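Local coordinates for protein beta-glucosidase (Chaetomella raphigera, PDB 6JXG) that probably hydrolyses terminal, non-reducing beta-D-glucosyl residues to release beta-D-glucose, as a secreted glycoside hydrolase family 3 enzyme of cellulose degradation, at residues P349-I355 / A429-F435; A399-A404 / A516-Y520; Q357-D361 / L393-D398. All coordinates share one frame; numbering follows the deposited sequence.

Overall arrangement
All three contacts lie in the C-terminal family 3 region, around the sheet that strand 351-355 shares with strand 431-438. Following the chain, strand 351-355 leads into a long irregular loop, and contact 3 closes that loop by setting residues 357-361 against the start of helix 396-406. The same helix continues into contact 2, whose other half, 516-520, comes much later, at the end of helix 511-519. Contact 1 joins 349-355 to 429-435, so contact 3 is nested inside its loop, while contact 2 crosses it. Phe435 touches both Pro396 and Ile400, and Leu352 reaches Tyr520; the sheet of strands 351-355 and 431-438 is thus tied to helix 396-406, and that helix to helix 511-519.

Contact 1: P349-I355 / A429-F435; sequences PASLAII and AETAIVF. With MAN (alpha-D-mannopyranose), chain E.
Ala353 and Ile355 zip onto the neighbouring strand as a parallel ladder, giving their N-H groups to Thr431 O and Ile433 O and taking Ile433 N and Phe435 N on their own carbonyls, with the two strand segments 21° apart in direction. The bond from Ile433 N to Ala353 O, at 2.9 Å, is nearly straight (174°). Toward the start of the strands the ladder gives way to side-chain bonding, and Ser351 O is buried without a partner. Ser351 tucks OG between its own backbone N and carbonyl carbon (chi1 59°), where OG receives Glu430 N at 2.8 Å. The extended Glu430 chain runs alongside Ala350, and its OE1 has two partners: a weak bond from Ala350 N at 3.5 Å, and the mannose hydroxyl O2, which donates to Glu430 OE1 at 3.1 Å. That sugar is an O-linked glycan, bonded covalently to Thr431 OG1, so Glu430, together with Ala343 O, probably helps to fix how the mannose is turned. The methyl branch of Thr431 lies beside Leu352, CG2 to CD1 3.7 Å. Further along the same face, the ends of Ile354 and Ile433 run side by side, CD1 to CD1 4.0 Å. The edge of the Phe435 ring meets Ile355 O in plane, with CD2 3.4 Å from that oxygen. On the other face Ala353 CB rests 3.9 Å from Ala429 CB, and Ile355 covers Ala432 and Val434. These are inner strands of the mostly parallel sheet of the family 3 C-terminal domain: strand 410-414 pairs with the far edge of 351-355 and strand 477-483 lies beyond 431-438, while helix 463-471 covers the Ala432 and Val434 face and helix 396-406 packs on Ile354 and Phe435.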
loop_
_atom_site.group_PDB
_atom_site.type_symbol
_atom_site.label_atom_id
_atom_site.label_comp_id
_atom_site.label_asym_id
_atom_site.label_seq_id
_atom_site.Cartn_x
_atom_site.Cartn_y
_atom_site.Cartn_z
ATOM N N PRO A 349 -12.208 34.582 -0.196
ATOM C CA PRO A 349 -12.899 34.920 -1.464
ATOM C C PRO A 349 -14.350 35.371 -1.212
ATOM O O PRO A 349 -14.899 35.018 -0.198
ATOM C CB PRO A 349 -12.851 33.621 -2.255
ATOM C CG PRO A 349 -12.662 32.554 -1.235
ATOM C CD PRO A 349 -11.960 33.141 -0.045
ATOM N N ALA A 350 -14.906 36.203 -2.094
ATOM C CA ALA A 350 -16.248 36.775 -1.891
ATOM C C ALA A 350 -17.259 35.668 -2.161
ATOM O O ALA A 350 -18.308 35.609 -1.548
ATOM C CB ALA A 350 -16.487 37.927 -2.876
ATOM N N SER A 351 -16.922 34.785 -3.101
ATOM C CA SER A 351 -17.834 33.723 -3.498
ATOM C C SER A 351 -17.041 32.547 -4.058
ATOM O O SER A 351 -15.947 32.761 -4.601
ATOM C CB SER A 351 -18.777 34.255 -4.554
ATOM O OG SER A 351 -18.031 34.706 -5.633
ATOM N N LEU A 352 -17.616 31.340 -3.950
ATOM C CA LEU A 352 -16.940 30.094 -4.321
ATOM C C LEU A 352 -17.961 29.133 -4.863
ATOM O O LEU A 352 -18.929 28.868 -4.191
ATOM C CB LEU A 352 -16.364 29.522 -3.037
ATOM C CG LEU A 352 -14.998 28.907 -2.898
ATOM C CD1 LEU A 352 -13.884 29.528 -3.726
ATOM C CD2 LEU A 352 -14.657 28.937 -1.407
ATOM N N ALA A 353 -17.818 28.700 -6.096
ATOM C CA ALA A 353 -18.659 27.645 -6.635
ATOM C C ALA A 353 -18.063 26.268 -6.259
ATOM O O ALA A 353 -16.813 26.105 -6.268
ATOM C CB ALA A 353 -18.776 27.791 -8.176
ATOM N N ILE A 354 -18.935 25.314 -5.925
ATOM C CA ILE A 354 -18.518 23.939 -5.478
ATOM C C ILE A 354 -19.184 22.959 -6.441
ATOM O O ILE A 354 -20.438 22.880 -6.503
ATOM C CB ILE A 354 -18.846 23.698 -3.990
ATOM C CG1 ILE A 354 -18.172 24.762 -3.118
ATOM C CG2 ILE A 354 -18.523 22.260 -3.536
ATOM C CD1 ILE A 354 -16.664 24.732 -2.965
ATOM N N ILE A 355 -18.358 22.297 -7.276
ATOM C CA ILE A 355 -18.857 21.592 -8.440
ATOM C C ILE A 355 -18.398 20.130 -8.460
ATOM O O ILE A 355 -17.235 19.850 -8.314
ATOM C CB ILE A 355 -18.412 22.319 -9.754
ATOM C CG1 ILE A 355 -18.890 23.755 -9.732
ATOM C CG2 ILE A 355 -18.874 21.587 -11.008
ATOM C CD1 ILE A 355 -18.096 24.665 -10.623
ATOM N N ALA A 429 -19.549 32.776 -9.598
ATOM C CA ALA A 429 -18.664 32.957 -8.451
ATOM C C ALA A 429 -17.292 33.475 -8.895
ATOM O O ALA A 429 -16.900 33.235 -10.004
ATOM C CB ALA A 429 -18.469 31.613 -7.733
ATOM N N GLU A 430 -16.547 34.085 -7.981
ATOM C CA GLU A 430 -15.210 34.598 -8.244
ATOM C C GLU A 430 -14.218 33.449 -8.548
ATOM O O GLU A 430 -13.284 33.564 -9.331
ATOM C CB GLU A 430 -14.689 35.277 -7.006
ATOM C CG GLU A 430 -15.307 36.585 -6.595
ATOM C CD GLU A 430 -14.298 37.406 -5.800
ATOM O OE1 GLU A 430 -13.368 36.822 -5.148
ATOM O OE2 GLU A 430 -14.415 38.644 -5.879
ATOM N N THR A 431 -14.479 32.311 -7.945
ATOM C CA THR A 431 -13.532 31.174 -7.986
ATOM C C THR A 431 -14.379 29.945 -7.924
ATOM O O THR A 431 -15.363 29.925 -7.186
ATOM C CB THR A 431 -12.594 31.237 -6.764
ATOM O OG1 THR A 431 -11.712 32.341 -6.948
ATOM C CG2 THR A 431 -11.651 29.961 -6.663
ATOM N N ALA A 432 -13.973 28.922 -8.658
ATOM C CA ALA A 432 -14.678 27.621 -8.737
ATOM C C ALA A 432 -13.764 26.479 -8.370
ATOM O O ALA A 432 -12.672 26.380 -8.933
ATOM C CB ALA A 432 -15.141 27.381 -10.156
ATOM N N ILE A 433 -14.211 25.625 -7.460
ATOM C CA ILE A 433 -13.476 24.393 -7.116
ATOM C C ILE A 433 -14.310 23.221 -7.637
ATOM O O ILE A 433 -15.515 23.090 -7.278
ATOM C CB ILE A 433 -13.295 24.196 -5.596
ATOM C CG1 ILE A 433 -12.850 25.502 -4.900
ATOM C CG2 ILE A 433 -12.384 23.017 -5.371
ATOM C CD1 ILE A 433 -12.707 25.464 -3.380
ATOM N N VAL A 434 -13.687 22.437 -8.522
ATOM C CA VAL A 434 -14.317 21.371 -9.201
ATOM C C VAL A 434 -13.643 20.034 -8.763
ATOM O O VAL A 434 -12.422 19.928 -8.730
ATOM C CB VAL A 434 -14.310 21.582 -10.746
ATOM C CG1 VAL A 434 -12.920 21.822 -11.299
ATOM C CG2 VAL A 434 -14.958 20.430 -11.476
ATOM N N PHE A 435 -14.473 19.033 -8.505
ATOM C CA PHE A 435 -14.104 17.796 -7.829
ATOM C C PHE A 435 -14.342 16.646 -8.792
ATOM O O PHE A 435 -15.469 16.408 -9.248
ATOM C CB PHE A 435 -14.980 17.624 -6.561
ATOM C CG PHE A 435 -14.707 18.630 -5.481
ATOM C CD1 PHE A 435 -13.852 18.324 -4.423
ATOM C CD2 PHE A 435 -15.226 19.890 -5.539
ATOM C CE1 PHE A 435 -13.571 19.260 -3.442
ATOM C CE2 PHE A 435 -14.943 20.833 -4.541
ATOM C CZ PHE A 435 -14.102 20.515 -3.507
HETATM C C1 MAN E . -11.305 32.836 -5.688
HETATM C C2 MAN E . -10.902 34.172 -6.332
HETATM C C3 MAN E . -9.516 34.203 -6.983
HETATM C C4 MAN E . -8.483 33.526 -6.091
HETATM C C5 MAN E . -9.019 32.140 -5.859
HETATM C C6 MAN E . -8.004 31.252 -5.179
HETATM O O2 MAN E . -10.877 35.064 -5.273
HETATM O O3 MAN E . -9.200 35.561 -7.134
HETATM O O4 MAN E . -7.170 33.483 -6.676
HETATM O O5 MAN E . -10.207 32.203 -5.094
HETATM O O6 MAN E . -7.726 31.721 -3.871
#

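Contact 2: A399-A404 / A516-Y520; sequences AITPLA and ADILY
Leu403 turns CG away from its own carbonyl carbon (chi1 -69°) and Tyr520 swings its ring out at chi1 -86°, so that the two side chains slide past each other in opposite directions. Leu403 CB ends up over one face of the Tyr520 ring, 4.0 Å from the centroid and 16° off the ring normal, a CH-pi contact offset toward the rim. One branch of the leucine carries on past it: Leu403 CD1 touches Tyr520 CD2 at 3.6 Å and also presses on Ala516 CB at 3.7 Å, bridging the ring and the helix behind it. The ring edge belongs to Ile400, whose CG2 comes up near the ring plane. Tyr520 OH reaches the helix itself, 3.7 Å from Ala404 CB.

This is helix-to-helix packing on one side of the sheet. Helix 396-406 is the connecting helix of a beta-alpha-beta unit, between strands 351-355 and 410-414, and it lies against the C-terminal end of helix 511-519, with Tyr520 just beyond the last turn. Tyr520 N still bonds to Ala516 O, which keeps the backbone of Tyr520 close to that turn. Alanines let the backbones come near: Ala399 CB meets Ala516 CB at 3.8 Å. Nearer the sheet, the ends of Ile400 and Leu519 approach at a slant, CD1 to CD1 4.2 Å.

The interface is almost wholly apolar. Around the tyrosine, Leu346 and Gln407 touch the side chain as well, and Leu352 of strand 351-355 brings its CD2 to 3.6 Å from Tyr520 OH. Asp517, also on helix 511-519, forms a salt bridge to Arg327.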
loop_
_atom_site.group_PDB
_atom_site.type_symbol
_atom_site.label_atom_id
_atom_site.label_comp_id
_atom_site.label_asym_id
_atom_site.label_seq_id
_atom_site.Cartn_x
_atom_site.Cartn_y
_atom_site.Cartn_z
ATOM N N ALA A 399 -16.651 19.959 5.125
ATOM C CA ALA A 399 -15.568 20.721 5.749
ATOM C C ALA A 399 -15.508 22.176 5.261
ATOM O O ALA A 399 -15.182 23.060 6.008
ATOM C CB ALA A 399 -14.234 20.074 5.481
ATOM N N ILE A 400 -15.766 22.411 3.999
ATOM C CA ILE A 400 -15.618 23.758 3.473
ATOM C C ILE A 400 -16.716 24.730 3.959
ATOM O O ILE A 400 -16.415 25.860 4.318
ATOM C CB ILE A 400 -15.610 23.708 1.942
ATOM C CG1 ILE A 400 -14.298 23.045 1.465
ATOM C CG2 ILE A 400 -15.893 25.087 1.326
ATOM C CD1 ILE A 400 -14.372 22.655 0.008
ATOM N N THR A 401 -17.936 24.233 4.038
ATOM C CA THR A 401 -19.100 25.061 4.325
ATOM C C THR A 401 -18.879 25.942 5.560
ATOM O O THR A 401 -18.896 27.164 5.436
ATOM C CB THR A 401 -20.363 24.219 4.463
ATOM O OG1 THR A 401 -20.690 23.707 3.177
ATOM C CG2 THR A 401 -21.544 25.072 5.009
ATOM N N PRO A 402 -18.547 25.346 6.734
ATOM C CA PRO A 402 -18.371 26.252 7.876
ATOM C C PRO A 402 -17.225 27.248 7.717
ATOM O O PRO A 402 -17.300 28.376 8.234
ATOM C CB PRO A 402 -18.138 25.312 9.060
ATOM C CG PRO A 402 -17.980 23.932 8.536
ATOM C CD PRO A 402 -18.241 23.950 7.050
ATOM N N LEU A 403 -16.163 26.836 7.021
ATOM C CA LEU A 403 -14.976 27.637 6.897
ATOM C C LEU A 403 -15.249 28.857 5.984
ATOM O O LEU A 403 -14.805 30.002 6.270
ATOM C CB LEU A 403 -13.792 26.816 6.326
ATOM C CG LEU A 403 -13.223 25.731 7.235
ATOM C CD1 LEU A 403 -12.174 24.918 6.478
ATOM C CD2 LEU A 403 -12.586 26.309 8.515
ATOM N N ALA A 404 -15.963 28.584 4.898
ATOM C CA ALA A 404 -16.506 29.618 4.024
ATOM C C ALA A 404 -17.474 30.537 4.744
ATOM O O ALA A 404 -17.404 31.748 4.558
ATOM C CB ALA A 404 -17.219 28.972 2.882
ATOM N N ALA A 516 -9.512 20.315 3.508
ATOM C CA ALA A 516 -9.671 21.712 3.976
ATOM C C ALA A 516 -8.496 22.229 4.746
ATOM O O ALA A 516 -8.178 23.417 4.673
ATOM C CB ALA A 516 -10.909 21.854 4.829
ATOM N N ASP A 517 -7.825 21.359 5.481
ATOM C CA ASP A 517 -6.613 21.737 6.241
ATOM C C ASP A 517 -5.594 22.333 5.252
ATOM O O ASP A 517 -4.808 23.231 5.606
ATOM C CB ASP A 517 -5.920 20.541 6.930
ATOM C CG ASP A 517 -6.677 20.008 8.147
ATOM O OD1 ASP A 517 -7.584 20.691 8.665
ATOM O OD2 ASP A 517 -6.353 18.888 8.609
ATOM N N ILE A 518 -5.581 21.805 4.039
ATOM C CA ILE A 518 -4.676 22.330 2.984
ATOM C C ILE A 518 -5.292 23.498 2.205
ATOM O O ILE A 518 -4.633 24.546 1.993
ATOM C CB ILE A 518 -4.204 21.177 2.040
ATOM C CG1 ILE A 518 -3.104 20.378 2.757
ATOM C CG2 ILE A 518 -3.682 21.660 0.683
ATOM C CD1 ILE A 518 -3.648 19.148 3.316
ATOM N N LEU A 519 -6.525 23.346 1.775
ATOM C CA LEU A 519 -7.165 24.393 0.967
ATOM C C LEU A 519 -7.208 25.736 1.648
ATOM O O LEU A 519 -6.992 26.747 0.985
ATOM C CB LEU A 519 -8.584 24.019 0.607
ATOM C CG LEU A 519 -8.768 22.870 -0.396
ATOM C CD1 LEU A 519 -10.262 22.644 -0.652
ATOM C CD2 LEU A 519 -8.006 23.075 -1.680
ATOM N N TYR A 520 -7.469 25.762 2.952
ATOM C CA TYR A 520 -7.565 27.047 3.675
ATOM C C TYR A 520 -6.251 27.449 4.331
ATOM O O TYR A 520 -6.165 28.418 5.062
ATOM C CB TYR A 520 -8.754 27.000 4.650
ATOM C CG TYR A 520 -10.060 27.389 3.975
ATOM C CD1 TYR A 520 -10.414 28.752 3.818
ATOM C CD2 TYR A 520 -10.930 26.420 3.463
ATOM C CE1 TYR A 520 -11.601 29.117 3.188
ATOM C CE2 TYR A 520 -12.097 26.772 2.803
ATOM C CZ TYR A 520 -12.449 28.111 2.690
ATOM O OH TYR A 520 -13.619 28.437 2.049
#

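Contact 3: Q357-D361 / L393-D398; sequences QDAID and LVAPLD
The carboxylates of Asp361 and Asp398 stand almost perpendicular, their planes 88° apart, with OD2 to OD2 3.7 Å. Ala395 N comes down on Asp398 OD2 from above the carboxylate plane (54° out of it) at 3.0 Å. Asp361 CG lies anti to its carbonyl carbon (chi1 -81°), which brings both carboxylate oxygens up to Leu393 O, with OD2 2.7 Å from it, and Asp361 OD1 also lies 3.4 Å from Ala395 CB. One water joins Asp361 N to Asp398 OD1, and another joins Leu393 N to Asp361 OD2. With an alanine here in place of Asp361, the water on Leu393 N would probably lose its carboxylate mate, and a gap would open beside Leu393 and Ala395.

Ala395 is the N-cap of helix 396-406, and Asp398 OD2, at N3, accepts its N-H, which is one of the two bonds of a capping box. Having no polar side chain, Ala395 cannot return the bond to Asp398 N. Separately, Ala359 O accepts Leu397 N from the first turn, at 2.8 Å and nearly straight. The same oxygen rests 3.3 Å from Pro396 CD. Ile360 CG2 and Leu397 CD2, 3.7 Å apart, run side by side. On the sheet side, Pro396 and Ala359 pack on Phe435 of strand 431-438, Leu397 lies on Ile354 of strand 351-355, and Pro396 also touches Leu515 of helix 511-519.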
loop_
_atom_site.group_PDB
_atom_site.type_symbol
_atom_site.label_atom_id
_atom_site.label_comp_id
_atom_site.label_asym_id
_atom_site.label_seq_id
_atom_site.Cartn_x
_atom_site.Cartn_y
_atom_site.Cartn_z
ATOM N N GLN A 357 -20.068 15.829 -8.061
ATOM C CA GLN A 357 -20.678 14.978 -7.059
ATOM C C GLN A 357 -19.644 14.507 -6.061
ATOM O O GLN A 357 -20.014 14.129 -4.993
ATOM C CB GLN A 357 -21.370 13.753 -7.683
ATOM C CG GLN A 357 -20.514 12.792 -8.422
ATOM C CD GLN A 357 -21.215 11.491 -8.660
ATOM O OE1 GLN A 357 -21.926 10.970 -7.754
ATOM N NE2 GLN A 357 -21.103 10.992 -9.855
ATOM N N ASP A 358 -18.360 14.519 -6.442
ATOM C CA ASP A 358 -17.266 14.198 -5.511
ATOM C C ASP A 358 -17.175 15.175 -4.323
ATOM O O ASP A 358 -16.462 14.900 -3.371
ATOM C CB ASP A 358 -15.920 14.064 -6.324
ATOM C CG ASP A 358 -14.685 13.761 -5.437
ATOM O OD1 ASP A 358 -14.714 12.701 -4.798
ATOM O OD2 ASP A 358 -13.677 14.519 -5.466
ATOM N N ALA A 359 -17.905 16.289 -4.314
ATOM C CA ALA A 359 -17.837 17.238 -3.246
ATOM C C ALA A 359 -18.663 16.859 -2.022
ATOM O O ALA A 359 -18.441 17.442 -0.949
ATOM C CB ALA A 359 -18.314 18.614 -3.700
ATOM N N ILE A 360 -19.623 15.956 -2.230
ATOM C CA ILE A 360 -20.622 15.572 -1.216
ATOM C C ILE A 360 -20.676 14.084 -0.999
ATOM O O ILE A 360 -20.288 13.317 -1.867
ATOM C CB ILE A 360 -22.041 16.048 -1.612
ATOM C CG1 ILE A 360 -22.446 15.428 -2.957
ATOM C CG2 ILE A 360 -22.068 17.571 -1.539
ATOM C CD1 ILE A 360 -23.879 15.674 -3.338
ATOM N N ASP A 361 -21.122 13.686 0.185
ATOM C CA ASP A 361 -21.304 12.270 0.455
ATOM C C ASP A 361 -22.381 11.692 -0.510
ATOM O O ASP A 361 -23.348 12.392 -0.882
ATOM C CB ASP A 361 -21.752 12.050 1.878
ATOM C CG ASP A 361 -20.587 12.088 2.889
ATOM O OD1 ASP A 361 -19.431 12.074 2.469
ATOM O OD2 ASP A 361 -20.859 12.109 4.067
ATOM N N LEU A 393 -18.256 9.967 6.847
ATOM C CA LEU A 393 -17.266 10.360 5.812
ATOM C C LEU A 393 -17.377 11.865 5.697
ATOM O O LEU A 393 -18.443 12.376 5.305
ATOM C CB LEU A 393 -17.552 9.672 4.472
ATOM C CG LEU A 393 -16.714 10.185 3.279
ATOM C CD1 LEU A 393 -15.237 10.023 3.568
ATOM C CD2 LEU A 393 -17.119 9.469 2.001
ATOM N N VAL A 394 -16.334 12.581 6.103
ATOM C CA VAL A 394 -16.303 14.031 5.902
ATOM C C VAL A 394 -16.062 14.355 4.388
ATOM O O VAL A 394 -14.967 14.171 3.874
ATOM C CB VAL A 394 -15.238 14.730 6.750
ATOM C CG1 VAL A 394 -15.346 16.243 6.530
ATOM C CG2 VAL A 394 -15.366 14.383 8.209
ATOM N N ALA A 395 -17.115 14.759 3.691
ATOM C CA ALA A 395 -16.968 15.162 2.309
ATOM C C ALA A 395 -16.368 16.559 2.197
ATOM O O ALA A 395 -16.464 17.337 3.116
ATOM C CB ALA A 395 -18.300 15.124 1.604
ATOM N N PRO A 396 -15.793 16.896 1.039
ATOM C CA PRO A 396 -15.207 18.256 0.930
ATOM C C PRO A 396 -16.177 19.380 1.348
ATOM O O PRO A 396 -15.814 20.286 2.085
ATOM C CB PRO A 396 -14.887 18.360 -0.550
ATOM C CG PRO A 396 -14.500 16.967 -0.928
ATOM C CD PRO A 396 -15.502 16.080 -0.137
ATOM N N LEU A 397 -17.416 19.330 0.852
ATOM C CA LEU A 397 -18.375 20.393 1.182
ATOM C C LEU A 397 -18.734 20.458 2.683
ATOM O O LEU A 397 -18.975 21.561 3.242
ATOM C CB LEU A 397 -19.633 20.266 0.286
ATOM C CG LEU A 397 -20.675 21.364 0.514
ATOM C CD1 LEU A 397 -20.037 22.699 0.099
ATOM C CD2 LEU A 397 -21.940 21.072 -0.242
ATOM N N ASP A 398 -18.738 19.297 3.362
ATOM C CA ASP A 398 -18.940 19.229 4.827
ATOM C C ASP A 398 -17.927 20.088 5.513
ATOM O O ASP A 398 -18.218 20.805 6.455
ATOM C CB ASP A 398 -18.820 17.756 5.341
ATOM C CG ASP A 398 -19.895 16.826 4.781
ATOM O OD1 ASP A 398 -20.893 17.339 4.172
ATOM O OD2 ASP A 398 -19.749 15.574 4.954
HETATM O O HOH W 1 -20.886 11.178 7.124
HETATM O O HOH W 2 -21.819 15.461 2.188
HETATM O O HOH W 3 -21.077 14.054 6.367
#